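Side-chain contact in 2-aminomuconic 6-semialdehyde dehydrogenase (Pseudomonas sp., PDB 7BZV), which catalyses the NAD+-dependent oxidation of 2-aminomuconic 6-semialdehyde in the meta-cleavage pathway of 2-aminophenol catabolism: residues E309-L314 and V371-I376. Numbering follows the deposited sequence.
Sequences ERIKAL and VEPTVI
Ile311 reaches from the last turns of helix 297-312 to two residues of segment 371-376, Pro373 and Val375, using a different branch for each. Its gamma methyl lies against the Pro373 ring, Ile311 CG2 to Pro373 CG 3.9 Å, and the two side chains run past one another in opposite senses. The longer branch serves Val375: with CG1 beside the backbone N (chi1 -70°) and the chain then extended, Ile311 CD1 comes to 3.5 Å from Val375 CG2, a close methyl-to-methyl touch in which the side chains meet at a slant. At chi1 169° Val375 CG2 sits beside the backbone N and anti to the carbonyl carbon, on the side of Ile311. Leu314, just beyond the helix, adds a looser touch, its CD2 lying 4.2 Å from Pro373 CG, so that this ring carbon is approached by methyls of both Ile311 and Leu314. These apolar touches pack the C-terminal part of helix 297-312 on the mixed sheet of the aldehyde dehydrogenase fold that contains strands 290-296, 374-377 and 394-400. Strand 374-377 is placed there by backbone bonds of Val375 to strand 351-354 and of Ile376 to Cys395. Phe280 of helix 268-280 touches both Ile311 and Pro373. Thr374 points away from the helix, against Phe342 of helix 332-348; its OG1 donates to Glu372 O over 2.7 Å, from above the carbonyl plane, and is also bonded to Gly356 N. On the helix, away from the strand, Lys312 NZ forms a salt bridge with Glu309 OE2 at 3.0 Å.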
ATOM      1  N   GLU B 309      -0.342  47.559  -7.293  1.00 26.70           N
ATOM      2  CA  GLU B 309       1.048  48.003  -7.190  1.00 26.47           C
ATOM      3  C   GLU B 309       2.015  46.875  -7.540  1.00 32.00           C
ATOM      4  O   GLU B 309       2.985  47.088  -8.278  1.00 29.21           O
ATOM      5  CB  GLU B 309       1.327  48.528  -5.795  1.00 28.29           C
ATOM      6  CG  GLU B 309       0.534  49.737  -5.384  1.00 29.66           C
ATOM      7  CD  GLU B 309       0.613  50.917  -6.363  1.00 36.88           C
ATOM      8  OE1 GLU B 309       1.633  51.124  -7.026  1.00 33.31           O
ATOM      9  OE2 GLU B 309      -0.373  51.648  -6.460  1.00 31.85           O
ATOM     10  N   ARG B 310       1.754  45.657  -7.056  1.00 27.33           N
ATOM     11  CA  ARG B 310       2.669  44.559  -7.362  1.00 34.01           C
ATOM     12  C   ARG B 310       2.758  44.325  -8.867  1.00 35.01           C
ATOM     13  O   ARG B 310       3.830  44.022  -9.400  1.00 34.07           O
ATOM     14  CB  ARG B 310       2.233  43.273  -6.654  1.00 32.93           C
ATOM     15  CG  ARG B 310       2.515  43.229  -5.159  1.00 50.04           C
ATOM     16  CD  ARG B 310       4.019  43.115  -4.850  1.00 56.28           C
ATOM     17  NE  ARG B 310       4.602  41.889  -5.395  1.00 61.10           N
ATOM     18  CZ  ARG B 310       4.766  40.752  -4.713  1.00 64.43           C
ATOM     19  NH1 ARG B 310       4.409  40.658  -3.436  1.00 34.94           N
ATOM     20  NH2 ARG B 310       5.299  39.702  -5.317  1.00 54.35           N
ATOM     21  N   ILE B 311       1.635  44.454  -9.566  1.00 30.56           N
ATOM     22  CA  ILE B 311       1.638  44.297 -11.010  1.00 29.55           C
ATOM     23  C   ILE B 311       2.500  45.383 -11.649  1.00 41.12           C
ATOM     24  O   ILE B 311       3.292  45.114 -12.563  1.00 32.90           O
ATOM     25  CB  ILE B 311       0.190  44.301 -11.529  1.00 30.89           C
ATOM     26  CG1 ILE B 311      -0.517  42.987 -11.079  1.00 30.60           C
ATOM     27  CG2 ILE B 311       0.162  44.461 -13.054  1.00 39.60           C
ATOM     28  CD1 ILE B 311      -2.031  43.007 -11.207  1.00 31.48           C
ATOM     29  N   LYS B 312       2.402  46.615 -11.144  1.00 40.07           N
ATOM     30  CA  LYS B 312       3.234  47.685 -11.681  1.00 38.93           C
ATOM     31  C   LYS B 312       4.704  47.314 -11.582  1.00 36.32           C
ATOM     32  O   LYS B 312       5.498  47.645 -12.467  1.00 49.26           O
ATOM     33  CB  LYS B 312       2.976  49.019 -10.951  1.00 43.47           C
ATOM     34  CG  LYS B 312       1.820  49.857 -11.457  1.00 53.09           C
ATOM     35  CD  LYS B 312       1.654  51.174 -10.644  1.00 80.02           C
ATOM     36  CE  LYS B 312       0.180  51.568 -10.430  1.00 76.06           C
ATOM     37  NZ  LYS B 312      -0.009  52.515  -9.272  1.00 59.40           N
ATOM     38  N   ALA B 313       5.093  46.640 -10.509  1.00 37.09           N
ATOM     39  CA  ALA B 313       6.492  46.259 -10.355  1.00 41.12           C
ATOM     40  C   ALA B 313       6.874  44.998 -11.126  1.00 50.80           C
ATOM     41  O   ALA B 313       8.056  44.626 -11.122  1.00 44.04           O
ATOM     42  CB  ALA B 313       6.822  46.070  -8.861  1.00 55.62           C
ATOM     43  N   LEU B 314       5.925  44.318 -11.760  1.00 42.77           N
ATOM     44  CA  LEU B 314       6.246  43.068 -12.443  1.00 32.68           C
ATOM     45  C   LEU B 314       7.034  43.373 -13.706  1.00 33.17           C
ATOM     46  O   LEU B 314       6.596  44.155 -14.551  1.00 36.95           O
ATOM     47  CB  LEU B 314       4.957  42.303 -12.760  1.00 38.49           C
ATOM     48  CG  LEU B 314       5.153  40.864 -13.230  1.00 35.73           C
ATOM     49  CD1 LEU B 314       5.601  39.982 -12.066  1.00 39.66           C
ATOM     50  CD2 LEU B 314       3.894  40.257 -13.864  1.00 38.72           C
ATOM     51  N   VAL B 371       1.468  41.001 -24.231  1.00 36.05           N
ATOM     52  CA  VAL B 371       0.256  41.531 -23.613  1.00 33.22           C
ATOM     53  C   VAL B 371       0.557  41.901 -22.159  1.00 34.71           C
ATOM     54  O   VAL B 371       1.432  41.323 -21.520  1.00 39.59           O
ATOM     55  CB  VAL B 371      -0.888  40.493 -23.706  1.00 47.06           C
ATOM     56  CG1 VAL B 371      -0.547  39.258 -22.859  1.00 65.92           C
ATOM     57  CG2 VAL B 371      -2.174  41.108 -23.278  1.00 52.42           C
ATOM     58  N   GLU B 372      -0.200  42.853 -21.625  1.00 33.75           N
ATOM     59  CA  GLU B 372      -0.016  43.312 -20.249  1.00 30.06           C
ATOM     60  C   GLU B 372      -0.681  42.366 -19.234  1.00 32.00           C
ATOM     61  O   GLU B 372      -1.801  41.887 -19.456  1.00 30.79           O
ATOM     62  CB  GLU B 372      -0.612  44.698 -20.069  1.00 42.86           C
ATOM     63  CG  GLU B 372       0.092  45.774 -20.863  1.00 53.66           C
ATOM     64  CD  GLU B 372      -0.582  47.108 -20.696  1.00 50.21           C
ATOM     65  OE1 GLU B 372      -1.831  47.129 -20.607  1.00 36.75           O
ATOM     66  OE2 GLU B 372       0.135  48.123 -20.658  1.00 43.91           O
ATOM     67  N   PRO B 373      -0.050  42.168 -18.084  1.00 29.05           N
ATOM     68  CA  PRO B 373      -0.748  41.508 -16.971  1.00 33.28           C
ATOM     69  C   PRO B 373      -1.963  42.331 -16.560  1.00 37.22           C
ATOM     70  O   PRO B 373      -1.876  43.547 -16.375  1.00 30.58           O
ATOM     71  CB  PRO B 373       0.314  41.444 -15.871  1.00 33.29           C
ATOM     72  CG  PRO B 373       1.315  42.556 -16.221  1.00 30.98           C
ATOM     73  CD  PRO B 373       1.300  42.634 -17.712  1.00 32.08           C
ATOM     74  N   THR B 374      -3.110  41.667 -16.425  1.00 30.57           N
ATOM     75  CA  THR B 374      -4.394  42.359 -16.416  1.00 23.92           C
ATOM     76  C   THR B 374      -5.249  41.828 -15.272  1.00 35.04           C
ATOM     77  O   THR B 374      -5.259  40.625 -14.979  1.00 33.93           O
ATOM     78  CB  THR B 374      -5.080  42.201 -17.783  1.00 39.02           C
ATOM     79  OG1 THR B 374      -4.238  42.783 -18.790  1.00 34.69           O
ATOM     80  CG2 THR B 374      -6.454  42.869 -17.857  1.00 40.97           C
ATOM     81  N   VAL B 375      -5.970  42.732 -14.624  1.00 30.30           N
ATOM     82  CA  VAL B 375      -6.934  42.350 -13.599  1.00 33.12           C
ATOM     83  C   VAL B 375      -8.225  43.098 -13.879  1.00 33.02           C
ATOM     84  O   VAL B 375      -8.203  44.325 -14.018  1.00 33.86           O
ATOM     85  CB  VAL B 375      -6.436  42.675 -12.179  1.00 33.17           C
ATOM     86  CG1 VAL B 375      -7.573  42.508 -11.218  1.00 36.95           C
ATOM     87  CG2 VAL B 375      -5.285  41.800 -11.809  1.00 34.51           C
ATOM     88  N   ILE B 376      -9.352  42.382 -13.906  1.00 31.22           N
ATOM     89  CA  ILE B 376     -10.649  43.024 -14.061  1.00 28.82           C
ATOM     90  C   ILE B 376     -11.518  42.755 -12.842  1.00 35.55           C
ATOM     91  O   ILE B 376     -11.255  41.853 -12.041  1.00 32.48           O
ATOM     92  CB  ILE B 376     -11.390  42.584 -15.346  1.00 36.61           C
ATOM     93  CG1 ILE B 376     -11.518  41.054 -15.392  1.00 34.79           C
ATOM     94  CG2 ILE B 376     -10.665  43.088 -16.590  1.00 43.69           C
ATOM     95  CD1 ILE B 376     -12.400  40.514 -16.535  1.00 37.02           C
TER